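Local coordinates for protein 11R-lipoxygenase (Gersemia fruticosa, PDB 3VF1) that probably inserts molecular oxygen into polyunsaturated fatty acids as a calcium-dependent, non-heme iron lipoxygenase, at residues V80-G92 / F121-E135. Sequence-based numbering, arbitrary orientation.
Sequences VGEIAMITLKENG and FPCYRWVIKQLVVYE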
loop_
_atom_site.group_PDB
_atom_site.type_symbol
_atom_site.label_atom_id
_atom_site.label_comp_id
_atom_site.label_asym_id
_atom_site.label_seq_id
_atom_site.Cartn_x
_atom_site.Cartn_y
_atom_site.Cartn_z
ATOM N N VAL A 80 7.027 -12.993 42.538
ATOM C CA VAL A 80 7.952 -13.170 41.422
ATOM C C VAL A 80 8.929 -12.003 41.275
ATOM O O VAL A 80 9.930 -12.111 40.565
ATOM C CB VAL A 80 7.185 -13.341 40.097
ATOM C CG1 VAL A 80 6.194 -14.495 40.204
ATOM C CG2 VAL A 80 6.471 -12.051 39.721
ATOM N N GLY A 81 8.639 -10.893 41.946
ATOM C CA GLY A 81 9.474 -9.708 41.866
ATOM C C GLY A 81 9.007 -8.786 40.758
ATOM O O GLY A 81 7.892 -8.269 40.812
ATOM N N GLU A 82 9.857 -8.571 39.758
ATOM C CA GLU A 82 9.468 -7.799 38.581
ATOM C C GLU A 82 8.934 -8.729 37.501
ATOM O O GLU A 82 9.606 -9.681 37.107
ATOM C CB GLU A 82 10.650 -7.000 38.032
ATOM C CG GLU A 82 11.071 -5.831 38.906
ATOM C CD GLU A 82 11.768 -4.738 38.118
ATOM O OE1 GLU A 82 12.602 -5.069 37.248
ATOM O OE2 GLU A 82 11.475 -3.548 38.364
ATOM N N ILE A 83 7.728 -8.446 37.020
ATOM C CA ILE A 83 7.094 -9.291 36.019
ATOM C C ILE A 83 7.654 -8.966 34.640
ATOM O O ILE A 83 7.524 -7.841 34.153
ATOM C CB ILE A 83 5.565 -9.107 35.994
ATOM C CG1 ILE A 83 4.999 -9.098 37.418
ATOM C CG2 ILE A 83 4.920 -10.216 35.174
ATOM C CD1 ILE A 83 3.526 -8.775 37.487
ATOM N N ALA A 84 8.283 -9.956 34.015
ATOM C CA ALA A 84 8.894 -9.769 32.706
ATOM C C ALA A 84 7.918 -10.133 31.592
ATOM O O ALA A 84 7.967 -9.561 30.505
ATOM C CB ALA A 84 10.156 -10.604 32.595
ATOM N N MET A 85 7.034 -11.085 31.871
ATOM C CA MET A 85 6.069 -11.541 30.880
ATOM C C MET A 85 4.903 -12.265 31.542
ATOM O O MET A 85 4.968 -12.628 32.715
ATOM C CB MET A 85 6.750 -12.473 29.878
ATOM C CG MET A 85 7.205 -13.793 30.474
ATOM S SD MET A 85 8.181 -14.779 29.323
ATOM C CE MET A 85 9.659 -13.780 29.197
ATOM N N ILE A 86 3.836 -12.466 30.776
ATOM C CA ILE A 86 2.669 -13.196 31.250
ATOM C C ILE A 86 2.293 -14.251 30.224
ATOM O O ILE A 86 2.627 -14.126 29.048
ATOM C CB ILE A 86 1.461 -12.261 31.461
ATOM C CG1 ILE A 86 0.934 -11.757 30.114
ATOM C CG2 ILE A 86 1.845 -11.096 32.363
ATOM C CD1 ILE A 86 -0.256 -10.825 30.222
ATOM N N THR A 87 1.600 -15.291 30.671
ATOM C CA THR A 87 1.134 -16.337 29.771
ATOM C C THR A 87 -0.377 -16.486 29.893
ATOM O O THR A 87 -0.919 -16.532 30.996
ATOM C CB THR A 87 1.808 -17.685 30.075
ATOM O OG1 THR A 87 3.232 -17.518 30.098
ATOM C CG2 THR A 87 1.438 -18.716 29.019
ATOM N N LEU A 88 -1.050 -16.559 28.751
ATOM C CA LEU A 88 -2.504 -16.634 28.720
ATOM C C LEU A 88 -2.955 -17.920 28.040
ATOM O O LEU A 88 -2.406 -18.313 27.011
ATOM C CB LEU A 88 -3.075 -15.419 27.988
ATOM C CG LEU A 88 -2.836 -14.079 28.688
ATOM C CD1 LEU A 88 -3.071 -12.921 27.731
ATOM C CD2 LEU A 88 -3.731 -13.952 29.913
ATOM N N LYS A 89 -3.952 -18.573 28.625
ATOM C CA LYS A 89 -4.449 -19.843 28.109
ATOM C C LYS A 89 -5.968 -19.884 28.188
ATOM O O LYS A 89 -6.555 -19.461 29.183
ATOM C CB LYS A 89 -3.853 -21.002 28.914
ATOM C CG LYS A 89 -4.420 -22.375 28.574
ATOM C CD LYS A 89 -3.984 -22.845 27.198
ATOM C CE LYS A 89 -4.616 -24.181 26.842
ATOM N NZ LYS A 89 -4.229 -24.639 25.478
ATOM N N GLU A 90 -6.603 -20.391 27.136
ATOM C CA GLU A 90 -8.055 -20.503 27.116
ATOM C C GLU A 90 -8.520 -21.337 28.305
ATOM O O GLU A 90 -8.077 -22.469 28.499
ATOM C CB GLU A 90 -8.538 -21.111 25.795
ATOM C CG GLU A 90 -8.206 -22.585 25.611
ATOM C CD GLU A 90 -9.248 -23.507 26.221
ATOM O OE1 GLU A 90 -10.307 -23.009 26.659
ATOM O OE2 GLU A 90 -9.006 -24.731 26.262
ATOM N N ASN A 91 -9.407 -20.756 29.106
ATOM C CA ASN A 91 -9.893 -21.399 30.318
ATOM C C ASN A 91 -11.405 -21.578 30.258
ATOM O O ASN A 91 -12.037 -21.968 31.240
ATOM C CB ASN A 91 -9.505 -20.561 31.540
ATOM C CG ASN A 91 -9.944 -21.190 32.848
ATOM O OD1 ASN A 91 -10.946 -20.785 33.439
ATOM N ND2 ASN A 91 -9.195 -22.187 33.306
ATOM N N GLY A 92 -11.979 -21.300 29.091
ATOM C CA GLY A 92 -13.417 -21.365 28.915
ATOM C C GLY A 92 -13.942 -22.785 28.858
ATOM O O GLY A 92 -13.270 -23.689 28.358
ATOM N N PHE A 121 1.394 -4.672 29.705
ATOM C CA PHE A 121 1.679 -5.714 28.726
ATOM C C PHE A 121 0.889 -5.483 27.441
ATOM O O PHE A 121 -0.235 -5.967 27.305
ATOM C CB PHE A 121 1.352 -7.088 29.311
ATOM C CG PHE A 121 2.173 -7.439 30.516
ATOM C CD1 PHE A 121 1.776 -7.043 31.781
ATOM C CD2 PHE A 121 3.347 -8.160 30.385
ATOM C CE1 PHE A 121 2.532 -7.361 32.889
ATOM C CE2 PHE A 121 4.106 -8.480 31.492
ATOM C CZ PHE A 121 3.696 -8.079 32.745
ATOM N N PRO A 122 1.478 -4.737 26.492
ATOM C CA PRO A 122 0.828 -4.459 25.207
ATOM C C PRO A 122 0.614 -5.748 24.423
ATOM O O PRO A 122 1.584 -6.441 24.118
ATOM C CB PRO A 122 1.832 -3.546 24.488
ATOM C CG PRO A 122 2.752 -3.043 25.558
ATOM C CD PRO A 122 2.819 -4.136 26.569
ATOM N N CYS A 123 -0.638 -6.064 24.106
ATOM C CA CYS A 123 -0.974 -7.355 23.515
ATOM C C CYS A 123 -1.556 -7.211 22.109
ATOM O O CYS A 123 -0.852 -7.406 21.118
ATOM C CB CYS A 123 -1.953 -8.100 24.425
ATOM S SG CYS A 123 -2.426 -9.736 23.833
ATOM N N TYR A 124 -2.839 -6.870 22.027
ATOM C CA TYR A 124 -3.520 -6.735 20.742
ATOM C C TYR A 124 -3.461 -8.039 19.947
ATOM O O TYR A 124 -3.052 -8.059 18.786
ATOM C CB TYR A 124 -2.915 -5.579 19.947
ATOM C CG TYR A 124 -2.915 -4.285 20.725
ATOM C CD1 TYR A 124 -4.083 -3.558 20.893
ATOM C CD2 TYR A 124 -1.753 -3.801 21.309
ATOM C CE1 TYR A 124 -4.095 -2.379 21.611
ATOM C CE2 TYR A 124 -1.754 -2.622 22.029
ATOM C CZ TYR A 124 -2.929 -1.916 22.178
ATOM O OH TYR A 124 -2.942 -0.740 22.896
ATOM N N ARG A 125 -3.879 -9.122 20.593
ATOM C CA ARG A 125 -3.908 -10.440 19.974
ATOM C C ARG A 125 -5.131 -11.206 20.456
ATOM O O ARG A 125 -5.698 -10.891 21.503
ATOM C CB ARG A 125 -2.659 -11.237 20.353
ATOM C CG ARG A 125 -1.335 -10.556 20.052
ATOM C CD ARG A 125 -0.943 -10.692 18.594
ATOM N NE ARG A 125 0.504 -10.575 18.415
ATOM C CZ ARG A 125 1.360 -11.589 18.502
ATOM N NH1 ARG A 125 0.932 -12.819 18.766
ATOM N NH2 ARG A 125 2.655 -11.376 18.323
ATOM N N TRP A 126 -5.538 -12.212 19.691
ATOM C CA TRP A 126 -6.527 -13.172 20.163
ATOM C C TRP A 126 -5.790 -14.242 20.959
ATOM O O TRP A 126 -4.716 -14.684 20.555
ATOM C CB TRP A 126 -7.264 -13.821 18.991
ATOM C CG TRP A 126 -8.008 -12.861 18.112
ATOM C CD1 TRP A 126 -7.515 -12.184 17.035
ATOM C CD2 TRP A 126 -9.387 -12.483 18.224
ATOM N NE1 TRP A 126 -8.496 -11.405 16.473
ATOM C CE2 TRP A 126 -9.656 -11.570 17.185
ATOM C CE3 TRP A 126 -10.417 -12.825 19.104
ATOM C CZ2 TRP A 126 -10.910 -10.994 17.003
ATOM C CZ3 TRP A 126 -11.663 -12.252 18.921
ATOM C CH2 TRP A 126 -11.899 -11.347 17.880
ATOM N N VAL A 127 -6.356 -14.654 22.089
ATOM C CA VAL A 127 -5.729 -15.694 22.901
ATOM C C VAL A 127 -5.762 -17.042 22.186
ATOM O O VAL A 127 -4.743 -17.728 22.090
ATOM C CB VAL A 127 -6.396 -15.838 24.290
ATOM C CG1 VAL A 127 -6.255 -14.551 25.084
ATOM C CG2 VAL A 127 -7.862 -16.234 24.157
ATOM N N ILE A 128 -6.931 -17.407 21.670
ATOM C CA ILE A 128 -7.112 -18.693 21.006
ATOM C C ILE A 128 -6.677 -19.848 21.917
ATOM O O ILE A 128 -7.456 -20.297 22.758
ATOM C CB ILE A 128 -6.355 -18.742 19.662
ATOM C CG1 ILE A 128 -6.783 -17.569 18.777
ATOM C CG2 ILE A 128 -6.617 -20.062 18.951
ATOM C CD1 ILE A 128 -6.015 -17.472 17.477
ATOM N N LYS A 129 -5.445 -20.324 21.754
ATOM C CA LYS A 129 -4.929 -21.402 22.593
ATOM C C LYS A 129 -4.066 -20.828 23.720
ATOM O O LYS A 129 -4.551 -20.617 24.830
ATOM C CB LYS A 129 -4.123 -22.412 21.766
ATOM C CG LYS A 129 -4.715 -22.739 20.405
ATOM C CD LYS A 129 -4.094 -23.998 19.809
ATOM C CE LYS A 129 -2.573 -23.977 19.896
ATOM N NZ LYS A 129 -1.964 -25.172 19.250
ATOM N N GLN A 130 -2.798 -20.554 23.425
ATOM C CA GLN A 130 -1.861 -20.081 24.436
ATOM C C GLN A 130 -1.041 -18.914 23.899
ATOM O O GLN A 130 -0.412 -19.020 22.847
ATOM C CB GLN A 130 -0.938 -21.217 24.878
ATOM C CG GLN A 130 0.072 -20.819 25.943
ATOM C CD GLN A 130 0.902 -21.994 26.421
ATOM O OE1 GLN A 130 0.577 -23.151 26.150
ATOM N NE2 GLN A 130 1.984 -21.703 27.134
ATOM N N LEU A 131 -1.049 -17.804 24.630
ATOM C CA LEU A 131 -0.370 -16.589 24.194
ATOM C C LEU A 131 0.540 -16.038 25.284
ATOM O O LEU A 131 0.103 -15.797 26.407
ATOM C CB LEU A 131 -1.402 -15.529 23.805
ATOM C CG LEU A 131 -0.845 -14.142 23.476
ATOM C CD1 LEU A 131 -0.054 -14.171 22.177
ATOM C CD2 LEU A 131 -1.969 -13.125 23.404
ATOM N N VAL A 132 1.806 -15.826 24.939
ATOM C CA VAL A 132 2.768 -15.247 25.872
ATOM C C VAL A 132 3.073 -13.801 25.486
ATOM O O VAL A 132 3.417 -13.512 24.341
ATOM C CB VAL A 132 4.081 -16.058 25.922
ATOM C CG1 VAL A 132 4.713 -16.168 24.536
ATOM C CG2 VAL A 132 5.057 -15.430 26.909
ATOM N N VAL A 133 2.938 -12.897 26.451
ATOM C CA VAL A 133 3.104 -11.471 26.199
ATOM C C VAL A 133 4.202 -10.878 27.077
ATOM O O VAL A 133 4.145 -10.973 28.301
ATOM C CB VAL A 133 1.791 -10.711 26.471
ATOM C CG1 VAL A 133 1.932 -9.246 26.086
ATOM C CG2 VAL A 133 0.638 -11.357 25.720
ATOM N N TYR A 134 5.197 -10.263 26.446
ATOM C CA TYR A 134 6.277 -9.610 27.179
ATOM C C TYR A 134 5.796 -8.298 27.775
ATOM O O TYR A 134 4.721 -7.806 27.433
ATOM C CB TYR A 134 7.459 -9.312 26.257
ATOM C CG TYR A 134 8.017 -10.513 25.532
ATOM C CD1 TYR A 134 9.020 -11.287 26.097
ATOM C CD2 TYR A 134 7.554 -10.860 24.272
ATOM C CE1 TYR A 134 9.539 -12.378 25.430
ATOM C CE2 TYR A 134 8.064 -11.946 23.602
ATOM C CZ TYR A 134 9.054 -12.701 24.183
ATOM O OH TYR A 134 9.553 -13.781 23.498
ATOM N N GLU A 135 6.604 -7.729 28.661
ATOM C CA GLU A 135 6.338 -6.402 29.198
ATOM C C GLU A 135 6.770 -5.366 28.161
ATOM O O GLU A 135 7.659 -5.627 27.351
ATOM C CB GLU A 135 7.084 -6.207 30.519
ATOM C CG GLU A 135 6.546 -5.084 31.393
ATOM C CD GLU A 135 7.099 -3.722 31.018
ATOM O OE1 GLU A 135 8.160 -3.668 30.361
ATOM O OE2 GLU A 135 6.475 -2.703 31.386
#
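Ile86 lays its CG2 methyl over the centre of the Phe121 ring, 3.6 Å from the centroid, a CH-pi contact. Ile83 meets the same ring at CZ, its CG2 3.5 Å away and its side chain crossing at about a right angle, while Glu135 CG covers the opposite face near the rim. With an alanine at Phe121, the Ile86 methyl would probably lose the ring face it rests on, leaving a gap beside Ile83. On the other side of the sheet, Met85 bends at chi3 (68°), bringing CE to 4.0 Å from Tyr134 CE1, with SD oblique to the ring in a Met-aromatic contact. The Tyr134 hydroxyl is hydrogen-bonded to Glu157, and helix 148-164 packs over this side. Between the two faces, strands 83-90 and 130-134 run antiparallel: Ile86 and Val133 exchange two backbone hydrogen bonds, as do Leu88 and Leu131. A bent hydrogen bond from Glu135 N to Ala84 O (138°) closes one end, and one from Glu90 N to Lys129 O the other. Ala84 and Met85 form a classic bulge opposite Thr45. Ile86 and Leu88 point into the sandwich, where Phe121 and Ile106 of the second sheet meet Ile86, joining the two layers of the PLAT beta sandwich.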